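Local coordinates for surface glycan binding protein B (Bacteroides ovatus, PDB 6E57) that binds mixed-linkage beta-glucan at the cell surface, probably capturing cereal glucan chains for uptake and use by this gut bacterium, at residues A[142-147]-A[222-227]; A[247-252]-A[257-262]. All coordinates share one frame; numbering follows the deposited sequence.

Interaction 1 joins two successive beta domains through residues 142-147 and 222-227, whereas interaction 2, 247-252 with 257-262, lies wholly within the second of them. They follow one another along the chain: interaction 1 closes before interaction 2 opens. Their centres are about 17 Å apart and their nearest atoms about 5 Å, so they are close neighbours without touching. Strand 235-240 relates them, pairing with strand 222-225 on one side and with strand 266-270, next to 261-262, on the other. Neither includes a residue of the glycan pocket, which is formed by Trp322, Asp323, Asp326, Lys331, Tyr371 and Trp372 later in the chain.

Interaction 1. Residues A[142-147]-A[222-227]; sequences ERIVSP and LVISGA
Ile144 turns CG2 anti to the backbone N and CG1 beside it (chi1 -62°), which sends two separate branches toward Leu222 and Ile224, while Leu222 holds CG anti to its own N (chi1 -179°) and reaches back with CD2. This is an apolar junction between two successive beta domains, probably immunoglobulin-like as in related surface glycan-binding proteins. Strand 144-145 is an outermost strand of one sheet, beside strand 209-217, and strand 222-225 opens the following domain.

The branches of Ile144 divide the work. Its CG2 methyl meets Leu222 CD2 at 4.1 Å, the two side chains crossing at about a right angle. The longer arm carries CD1 out to Ile224. The CA atoms of Ile144 and Leu222 are 9.3 Å apart, a gap spanned by side chains without strand pairing. Leu294, from strand 292-294, touches both Ile144 and Leu222, and Phe141 packs on Ile224, so the small patch continues into its surroundings. Beyond the patch, Ser146 OG hydrogen-bonds to Asn242 OD1, adding a polar tie to the later domain. Ile224 and Ser225 both face Ser239, a classic beta bulge. The second isoleucine pairs methyl to methyl: Ile144 CD1 stands 4.2 Å from Ile224 CD1.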
loop_
_atom_site.group_PDB
_atom_site.type_symbol
_atom_site.label_atom_id
_atom_site.label_comp_id
_atom_site.label_asym_id
_atom_site.label_seq_id
_atom_site.Cartn_x
_atom_site.Cartn_y
_atom_site.Cartn_z
ATOM N N GLU A 142 4.158 -5.539 -4.478
ATOM C CA GLU A 142 4.963 -6.457 -5.299
ATOM C C GLU A 142 5.877 -7.330 -4.423
ATOM O O GLU A 142 6.419 -8.331 -4.896
ATOM C CB GLU A 142 5.769 -5.683 -6.347
ATOM C CG GLU A 142 6.946 -4.895 -5.792
ATOM C CD GLU A 142 6.640 -3.493 -5.287
ATOM O OE1 GLU A 142 5.465 -3.070 -5.362
ATOM O OE2 GLU A 142 7.589 -2.822 -4.817
ATOM N N ARG A 143 6.047 -6.951 -3.150
ATOM C CA ARG A 143 6.869 -7.712 -2.203
ATOM C C ARG A 143 6.122 -8.956 -1.691
ATOM O O ARG A 143 6.704 -9.766 -0.982
ATOM C CB ARG A 143 7.318 -6.818 -1.040
ATOM C CG ARG A 143 8.774 -6.379 -1.122
ATOM C CD ARG A 143 9.060 -5.365 -2.212
ATOM N NE ARG A 143 10.460 -5.254 -2.609
ATOM C CZ ARG A 143 11.497 -5.111 -1.785
ATOM N NH1 ARG A 143 11.509 -5.697 -0.601
ATOM N NH2 ARG A 143 12.542 -4.398 -2.162
ATOM N N ILE A 144 4.839 -9.101 -2.036
ATOM C CA ILE A 144 4.096 -10.333 -1.777
ATOM C C ILE A 144 4.229 -11.223 -3.020
ATOM O O ILE A 144 3.753 -10.864 -4.097
ATOM C CB ILE A 144 2.630 -10.026 -1.403
ATOM C CG1 ILE A 144 2.546 -9.206 -0.111
ATOM C CG2 ILE A 144 1.808 -11.304 -1.305
ATOM C CD1 ILE A 144 1.247 -8.464 0.065
ATOM N N VAL A 145 4.891 -12.375 -2.852
ATOM C CA VAL A 145 5.330 -13.222 -3.958
ATOM C C VAL A 145 4.879 -14.662 -3.699
ATOM O O VAL A 145 4.501 -15.010 -2.585
ATOM C CB VAL A 145 6.856 -13.145 -4.150
ATOM C CG1 VAL A 145 7.319 -11.714 -4.375
ATOM C CG2 VAL A 145 7.612 -13.768 -2.989
ATOM N N SER A 146 4.947 -15.484 -4.750
ATOM C CA SER A 146 4.459 -16.856 -4.739
ATOM C C SER A 146 5.547 -17.785 -5.270
ATOM O O SER A 146 6.194 -17.473 -6.269
ATOM C CB SER A 146 3.189 -16.963 -5.547
ATOM O OG SER A 146 2.761 -18.312 -5.661
ATOM N N PRO A 147 5.783 -18.954 -4.629
ATOM C CA PRO A 147 6.869 -19.846 -5.036
ATOM C C PRO A 147 6.605 -20.483 -6.408
ATOM O O PRO A 147 5.510 -20.997 -6.650
ATOM C CB PRO A 147 6.912 -20.904 -3.922
ATOM C CG PRO A 147 5.505 -20.915 -3.368
ATOM C CD PRO A 147 5.016 -19.487 -3.493
ATOM N N LEU A 222 -4.562 -14.658 -1.957
ATOM C CA LEU A 222 -4.637 -13.477 -1.108
ATOM C C LEU A 222 -5.099 -12.278 -1.942
ATOM O O LEU A 222 -4.358 -11.773 -2.776
ATOM C CB LEU A 222 -3.265 -13.220 -0.476
ATOM C CG LEU A 222 -3.177 -12.018 0.461
ATOM C CD1 LEU A 222 -3.999 -12.248 1.716
ATOM C CD2 LEU A 222 -1.730 -11.721 0.822
ATOM N N VAL A 223 -6.336 -11.840 -1.686
ATOM C CA VAL A 223 -6.896 -10.620 -2.254
ATOM C C VAL A 223 -6.297 -9.420 -1.509
ATOM O O VAL A 223 -6.362 -9.353 -0.279
ATOM C CB VAL A 223 -8.433 -10.634 -2.162
ATOM C CG1 VAL A 223 -9.039 -9.293 -2.549
ATOM C CG2 VAL A 223 -9.030 -11.763 -2.990
ATOM N N ILE A 224 -5.739 -8.470 -2.270
ATOM C CA ILE A 224 -4.912 -7.390 -1.726
ATOM C C ILE A 224 -5.602 -6.029 -1.898
ATOM O O ILE A 224 -5.573 -5.209 -0.978
ATOM C CB ILE A 224 -3.514 -7.401 -2.375
ATOM C CG1 ILE A 224 -2.762 -8.700 -2.076
ATOM C CG2 ILE A 224 -2.713 -6.183 -1.947
ATOM C CD1 ILE A 224 -1.606 -8.966 -3.012
ATOM N N SER A 225 -6.178 -5.766 -3.077
ATOM C CA SER A 225 -6.736 -4.443 -3.363
ATOM C C SER A 225 -7.920 -4.537 -4.329
ATOM O O SER A 225 -8.011 -5.462 -5.140
ATOM C CB SER A 225 -5.678 -3.513 -3.902
ATOM O OG SER A 225 -5.489 -3.717 -5.291
ATOM N N GLY A 226 -8.809 -3.542 -4.223
ATOM C CA GLY A 226 -9.964 -3.381 -5.087
ATOM C C GLY A 226 -11.222 -3.999 -4.504
ATOM O O GLY A 226 -12.259 -3.967 -5.147
ATOM N N ALA A 227 -11.140 -4.533 -3.279
ATOM C CA ALA A 227 -12.224 -5.334 -2.691
ATOM C C ALA A 227 -12.970 -4.570 -1.582
ATOM O O ALA A 227 -13.841 -5.139 -0.941
ATOM C CB ALA A 227 -11.656 -6.632 -2.170
#

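Interaction 2. Residues A[247-252]-A[257-262]; sequences ASLTIG and SQFSNQ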
loop_
_atom_site.group_PDB
_atom_site.type_symbol
_atom_site.label_atom_id
_atom_site.label_comp_id
_atom_site.label_asym_id
_atom_site.label_seq_id
_atom_site.Cartn_x
_atom_site.Cartn_y
_atom_site.Cartn_z
ATOM N N ALA A 247 -12.193 -20.586 -6.657
ATOM C CA ALA A 247 -13.314 -21.314 -7.247
ATOM C C ALA A 247 -14.598 -20.478 -7.164
ATOM O O ALA A 247 -15.436 -20.543 -8.066
ATOM C CB ALA A 247 -13.485 -22.639 -6.545
ATOM N N SER A 248 -14.754 -19.715 -6.072
ATOM C CA SER A 248 -15.953 -18.911 -5.850
ATOM C C SER A 248 -15.686 -17.791 -4.836
ATOM O O SER A 248 -14.812 -17.912 -3.980
ATOM C CB SER A 248 -17.100 -19.780 -5.401
ATOM O OG SER A 248 -16.770 -20.467 -4.204
ATOM N N LEU A 249 -16.464 -16.708 -4.968
ATOM C CA LEU A 249 -16.558 -15.619 -3.997
ATOM C C LEU A 249 -18.027 -15.461 -3.586
ATOM O O LEU A 249 -18.919 -15.543 -4.432
ATOM C CB LEU A 249 -16.034 -14.324 -4.629
ATOM C CG LEU A 249 -14.555 -14.316 -5.013
ATOM C CD1 LEU A 249 -14.239 -13.136 -5.920
ATOM C CD2 LEU A 249 -13.668 -14.289 -3.780
ATOM N N THR A 250 -18.264 -15.235 -2.287
ATOM C CA THR A 250 -19.603 -15.001 -1.750
ATOM C C THR A 250 -19.657 -13.599 -1.128
ATOM O O THR A 250 -18.908 -13.307 -0.211
ATOM C CB THR A 250 -19.987 -16.097 -0.747
ATOM O OG1 THR A 250 -19.931 -17.345 -1.436
ATOM C CG2 THR A 250 -21.364 -15.911 -0.148
ATOM N N ILE A 251 -20.536 -12.746 -1.664
ATOM C CA ILE A 251 -20.809 -11.397 -1.147
ATOM C C ILE A 251 -22.293 -11.350 -0.770
ATOM O O ILE A 251 -23.129 -11.928 -1.462
ATOM C CB ILE A 251 -20.439 -10.305 -2.175
ATOM C CG1 ILE A 251 -19.101 -10.590 -2.864
ATOM C CG2 ILE A 251 -20.447 -8.924 -1.535
ATOM C CD1 ILE A 251 -19.227 -11.284 -4.202
ATOM N N GLY A 252 -22.613 -10.661 0.327
ATOM C CA GLY A 252 -23.888 -10.865 0.970
ATOM C C GLY A 252 -24.065 -12.348 1.228
ATOM O O GLY A 252 -23.236 -12.958 1.904
ATOM N N SER A 257 -19.319 -17.926 -9.172
ATOM C CA SER A 257 -18.305 -18.908 -9.589
ATOM C C SER A 257 -17.874 -18.704 -11.053
ATOM O O SER A 257 -16.984 -19.411 -11.534
ATOM C CB SER A 257 -18.799 -20.315 -9.346
ATOM O OG SER A 257 -20.110 -20.491 -9.858
ATOM N N GLN A 258 -18.482 -17.734 -11.750
ATOM C CA GLN A 258 -18.144 -17.421 -13.145
ATOM C C GLN A 258 -17.500 -16.029 -13.209
ATOM O O GLN A 258 -18.059 -15.058 -12.698
ATOM C CB GLN A 258 -19.388 -17.504 -14.030
ATOM C CG GLN A 258 -19.066 -17.544 -15.518
ATOM C CD GLN A 258 -20.286 -17.703 -16.393
ATOM O OE1 GLN A 258 -21.393 -17.957 -15.919
ATOM N NE2 GLN A 258 -20.089 -17.555 -17.692
ATOM N N PHE A 259 -16.326 -15.953 -13.852
ATOM C CA PHE A 259 -15.487 -14.752 -13.887
ATOM C C PHE A 259 -15.123 -14.398 -15.335
ATOM O O PHE A 259 -14.997 -15.278 -16.184
ATOM C CB PHE A 259 -14.207 -14.967 -13.075
ATOM C CG PHE A 259 -14.413 -15.541 -11.698
ATOM C CD1 PHE A 259 -14.968 -14.772 -10.688
ATOM C CD2 PHE A 259 -14.042 -16.845 -11.408
ATOM C CE1 PHE A 259 -15.152 -15.296 -9.418
ATOM C CE2 PHE A 259 -14.228 -17.368 -10.137
ATOM C CZ PHE A 259 -14.782 -16.593 -9.144
ATOM N N SER A 260 -14.922 -13.098 -15.583
ATOM C CA SER A 260 -14.581 -12.563 -16.901
ATOM C C SER A 260 -13.100 -12.832 -17.201
ATOM O O SER A 260 -12.776 -13.459 -18.208
ATOM C CB SER A 260 -14.913 -11.095 -16.990
ATOM O OG SER A 260 -16.197 -10.831 -16.443
ATOM N N ASN A 261 -12.216 -12.342 -16.321
ATOM C CA ASN A 261 -10.789 -12.680 -16.324
ATOM C C ASN A 261 -10.483 -13.484 -15.061
ATOM O O ASN A 261 -11.176 -13.337 -14.050
ATOM C CB ASN A 261 -9.875 -11.453 -16.333
ATOM C CG ASN A 261 -9.982 -10.619 -17.590
ATOM O OD1 ASN A 261 -10.293 -11.136 -18.663
ATOM N ND2 ASN A 261 -9.711 -9.329 -17.467
ATOM N N GLN A 262 -9.440 -14.317 -15.132
ATOM C CA GLN A 262 -8.899 -14.993 -13.960
ATOM C C GLN A 262 -7.439 -15.362 -14.229
ATOM O O GLN A 262 -7.155 -16.206 -15.072
ATOM C CB GLN A 262 -9.727 -16.229 -13.598
ATOM C CG GLN A 262 -9.218 -16.949 -12.355
ATOM C CD GLN A 262 -10.259 -17.828 -11.704
ATOM O OE1 GLN A 262 -11.194 -18.303 -12.344
ATOM N NE2 GLN A 262 -10.098 -18.057 -10.412
#
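A short-range contact near the surface of one beta domain, this is where strand 246-251 meets the chain returning from its own beta hairpin. Leu249 pairs with Val256 through the backbone in that hairpin, with strand 254-256 as the second arm; from Ser257 onward the chain leaves the strand and heads for the weakly bonded strand at about 261-262. The nearest CA atoms across the segments are those of Ser248 and Ser257, 4.4 Å apart.

Phe259 fills the angle between the two segments. Its CG lies anti to the carbonyl carbon and beside the backbone N (chi1 -49°), swinging the ring back toward strand 246-251. The far rim does the touching: CZ comes 4.2 Å from Ser248 CA, which lies at the ring edge near its plane. Leu249 CD1 reaches CE1 obliquely at 4.2 Å, and Ala247 O, also oblique, is 4.0 Å from CE2. One face of the ring lies against the carbonyl carbon of Ser257, two residues earlier, offset toward the rim. The same Ala247 O is 3.6 Å from Ser257 CB.

Ile267 and Leu269 of strand 266-270 also touch the ring, and Leu269 packs on Leu249 as well. Nearby, Gln262 NE2 hydrogen-bonds to both Leu243 O and Ile246 O, a polar tie to the chain just before Ala247. Between the segments themselves the chemistry is van der Waals, an aromatic rim against backbone and leucine methyl, so the fit depends on shape more than on directed bonds.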